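Local coordinates for beta-lactamase (Chitinophaga pinensis, PDB 6N36), which probably hydrolyses the amide bond of beta-lactam rings as a zinc-dependent metallo-beta-lactamase, with two zinc ions bound at its active site, at residues Leu50-Val55 with Leu80-His85. Sequence-based numbering, arbitrary orientation.
Sequences LINTGV and LTTHAH. With ZN (zinc ion), chain C.
Asn52 reaches across to Thr81 and Thr82 with both ends of its amide. Its OD1 accepts two hydrogen bonds, from Thr81 OG1 at 2.9 Å and from the backbone N of Thr82 at 2.9 Å. Thr81 OG1 is anti to the backbone N (chi1 -174°), which places the hydroxyl next to Asn52 OD1. The other end, ND2, donates to Thr82 OG1 at 3.1 Å, and that oxygen lies nearly in the amide plane. Three bonds thus fix the rotation of the buried amide. Next to this amide, strands 48-51 and 76-80 end side by side in parallel. Leu80 N donates to Leu50 O, and Asn52 N to Leu80 O at 2.9 Å. Close apolar packing lies beside these bonds: Ile51 CG1 is 4.0 Å from Leu80 CD1, and Ile51 CG2 meets Thr82 CG2 at 4.1 Å. In the alpha-beta/beta-alpha fold of metallo-beta-lactamases, the zinc-binding HxHxDH motif, here His83 to His88, follows strand 76-80 and runs from the loop into helix 86-89. His83 NE2 (2.2 Å) and His85 ND1 (2.1 Å) bind one zinc ion, together with His160 and three waters. Beyond Asn52 and Thr82 the segments part and no longer touch. The side chain of Thr53 packs on Ser58 and Ile62 of helix 58-69, while His83 and His85 face the water-bearing zinc site.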
loop_
_atom_site.group_PDB
_atom_site.type_symbol
_atom_site.label_atom_id
_atom_site.label_comp_id
_atom_site.label_asym_id
_atom_site.label_seq_id
_atom_site.Cartn_x
_atom_site.Cartn_y
_atom_site.Cartn_z
ATOM N N LEU A 50 -0.440 9.237 5.467
ATOM C CA LEU A 50 -1.321 8.033 5.340
ATOM C C LEU A 50 -0.907 7.244 4.112
ATOM O O LEU A 50 -0.837 7.839 3.029
ATOM C CB LEU A 50 -2.767 8.477 5.192
ATOM C CG LEU A 50 -3.750 7.324 4.950
ATOM C CD1 LEU A 50 -3.873 6.458 6.179
ATOM C CD2 LEU A 50 -5.097 7.883 4.480
ATOM N N ILE A 51 -0.623 5.954 4.299
ATOM C CA ILE A 51 -0.396 5.031 3.171
ATOM C C ILE A 51 -1.633 4.142 3.044
ATOM O O ILE A 51 -1.859 3.308 3.910
ATOM C CB ILE A 51 0.879 4.201 3.368
ATOM C CG1 ILE A 51 2.118 5.076 3.593
ATOM C CG2 ILE A 51 1.031 3.293 2.161
ATOM C CD1 ILE A 51 3.356 4.284 3.982
ATOM N N ASN A 52 -2.347 4.348 1.944
ATOM C CA ASN A 52 -3.546 3.598 1.500
ATOM C C ASN A 52 -4.807 3.992 2.246
ATOM O O ASN A 52 -4.782 4.364 3.435
ATOM C CB ASN A 52 -3.397 2.080 1.596
ATOM C CG ASN A 52 -2.392 1.509 0.621
ATOM O OD1 ASN A 52 -2.049 2.148 -0.385
ATOM N ND2 ASN A 52 -1.893 0.305 0.926
ATOM N N THR A 53 -5.905 3.874 1.536
ATOM C CA THR A 53 -7.268 3.723 2.119
ATOM C C THR A 53 -7.694 2.281 1.960
ATOM O O THR A 53 -6.895 1.431 1.607
ATOM C CB THR A 53 -8.276 4.731 1.558
ATOM O OG1 THR A 53 -8.639 4.322 0.231
ATOM C CG2 THR A 53 -7.787 6.164 1.567
ATOM N N GLY A 54 -8.949 1.979 2.298
ATOM C CA GLY A 54 -9.586 0.759 1.825
ATOM C C GLY A 54 -10.523 1.067 0.672
ATOM O O GLY A 54 -10.274 1.936 -0.127
ATOM N N VAL A 55 -11.661 0.408 0.640
ATOM C CA VAL A 55 -12.688 0.651 -0.389
ATOM C C VAL A 55 -13.436 1.935 -0.047
ATOM O O VAL A 55 -13.257 2.495 1.053
ATOM C CB VAL A 55 -13.645 -0.544 -0.504
ATOM C CG1 VAL A 55 -12.912 -1.774 -0.991
ATOM C CG2 VAL A 55 -14.370 -0.785 0.811
ATOM N N LEU A 80 -0.297 8.744 0.328
ATOM C CA LEU A 80 0.451 7.796 -0.508
ATOM C C LEU A 80 -0.393 6.546 -0.716
ATOM O O LEU A 80 -1.339 6.273 0.053
ATOM C CB LEU A 80 1.744 7.395 0.194
ATOM C CG LEU A 80 2.702 8.507 0.561
ATOM C CD1 LEU A 80 3.874 7.942 1.342
ATOM C CD2 LEU A 80 3.167 9.216 -0.680
ATOM N N THR A 81 -0.070 5.798 -1.769
ATOM C CA THR A 81 -0.666 4.477 -2.006
ATOM C C THR A 81 0.412 3.513 -2.495
ATOM O O THR A 81 1.350 3.943 -3.187
ATOM C CB THR A 81 -1.835 4.539 -2.998
ATOM O OG1 THR A 81 -2.443 3.256 -3.053
ATOM C CG2 THR A 81 -1.399 4.974 -4.386
ATOM N N THR A 82 0.226 2.256 -2.161
ATOM C CA THR A 82 1.055 1.180 -2.722
ATOM C C THR A 82 0.697 0.850 -4.174
ATOM O O THR A 82 1.583 0.438 -4.939
ATOM C CB THR A 82 1.047 -0.054 -1.835
ATOM O OG1 THR A 82 -0.286 -0.529 -1.643
ATOM C CG2 THR A 82 1.702 0.206 -0.496
ATOM N N HIS A 83 -0.546 0.937 -4.562
ATOM C CA HIS A 83 -0.939 0.811 -5.996
ATOM C C HIS A 83 -2.364 1.290 -6.175
ATOM O O HIS A 83 -3.192 1.083 -5.267
ATOM C CB HIS A 83 -0.758 -0.632 -6.524
ATOM C CG HIS A 83 -1.670 -1.690 -5.983
ATOM N ND1 HIS A 83 -1.329 -2.517 -4.942
ATOM C CD2 HIS A 83 -2.842 -2.140 -6.441
ATOM C CE1 HIS A 83 -2.285 -3.427 -4.771
ATOM N NE2 HIS A 83 -3.220 -3.234 -5.682
ATOM N N ALA A 84 -2.710 1.756 -7.369
ATOM C CA ALA A 84 -4.021 2.404 -7.593
ATOM C C ALA A 84 -5.092 1.397 -8.036
ATOM O O ALA A 84 -5.597 1.503 -9.185
ATOM C CB ALA A 84 -3.881 3.522 -8.584
ATOM N N HIS A 85 -5.396 0.429 -7.185
ATOM C CA HIS A 85 -6.608 -0.403 -7.277
ATOM C C HIS A 85 -7.627 0.087 -6.255
ATOM O O HIS A 85 -7.245 0.614 -5.191
ATOM C CB HIS A 85 -6.292 -1.887 -7.063
ATOM C CG HIS A 85 -5.712 -2.597 -8.246
ATOM N ND1 HIS A 85 -5.034 -3.816 -8.152
ATOM C CD2 HIS A 85 -5.679 -2.250 -9.548
ATOM C CE1 HIS A 85 -4.666 -4.198 -9.355
ATOM N NE2 HIS A 85 -5.064 -3.267 -10.228
HETATM ZN ZN ZN C . -4.455 -4.889 -6.437
HETATM O O HOH W 1 -3.949 -5.943 -4.327
HETATM O O HOH W 2 -6.251 -4.658 -5.520
HETATM O O HOH W 3 -5.560 -6.754 -7.048
#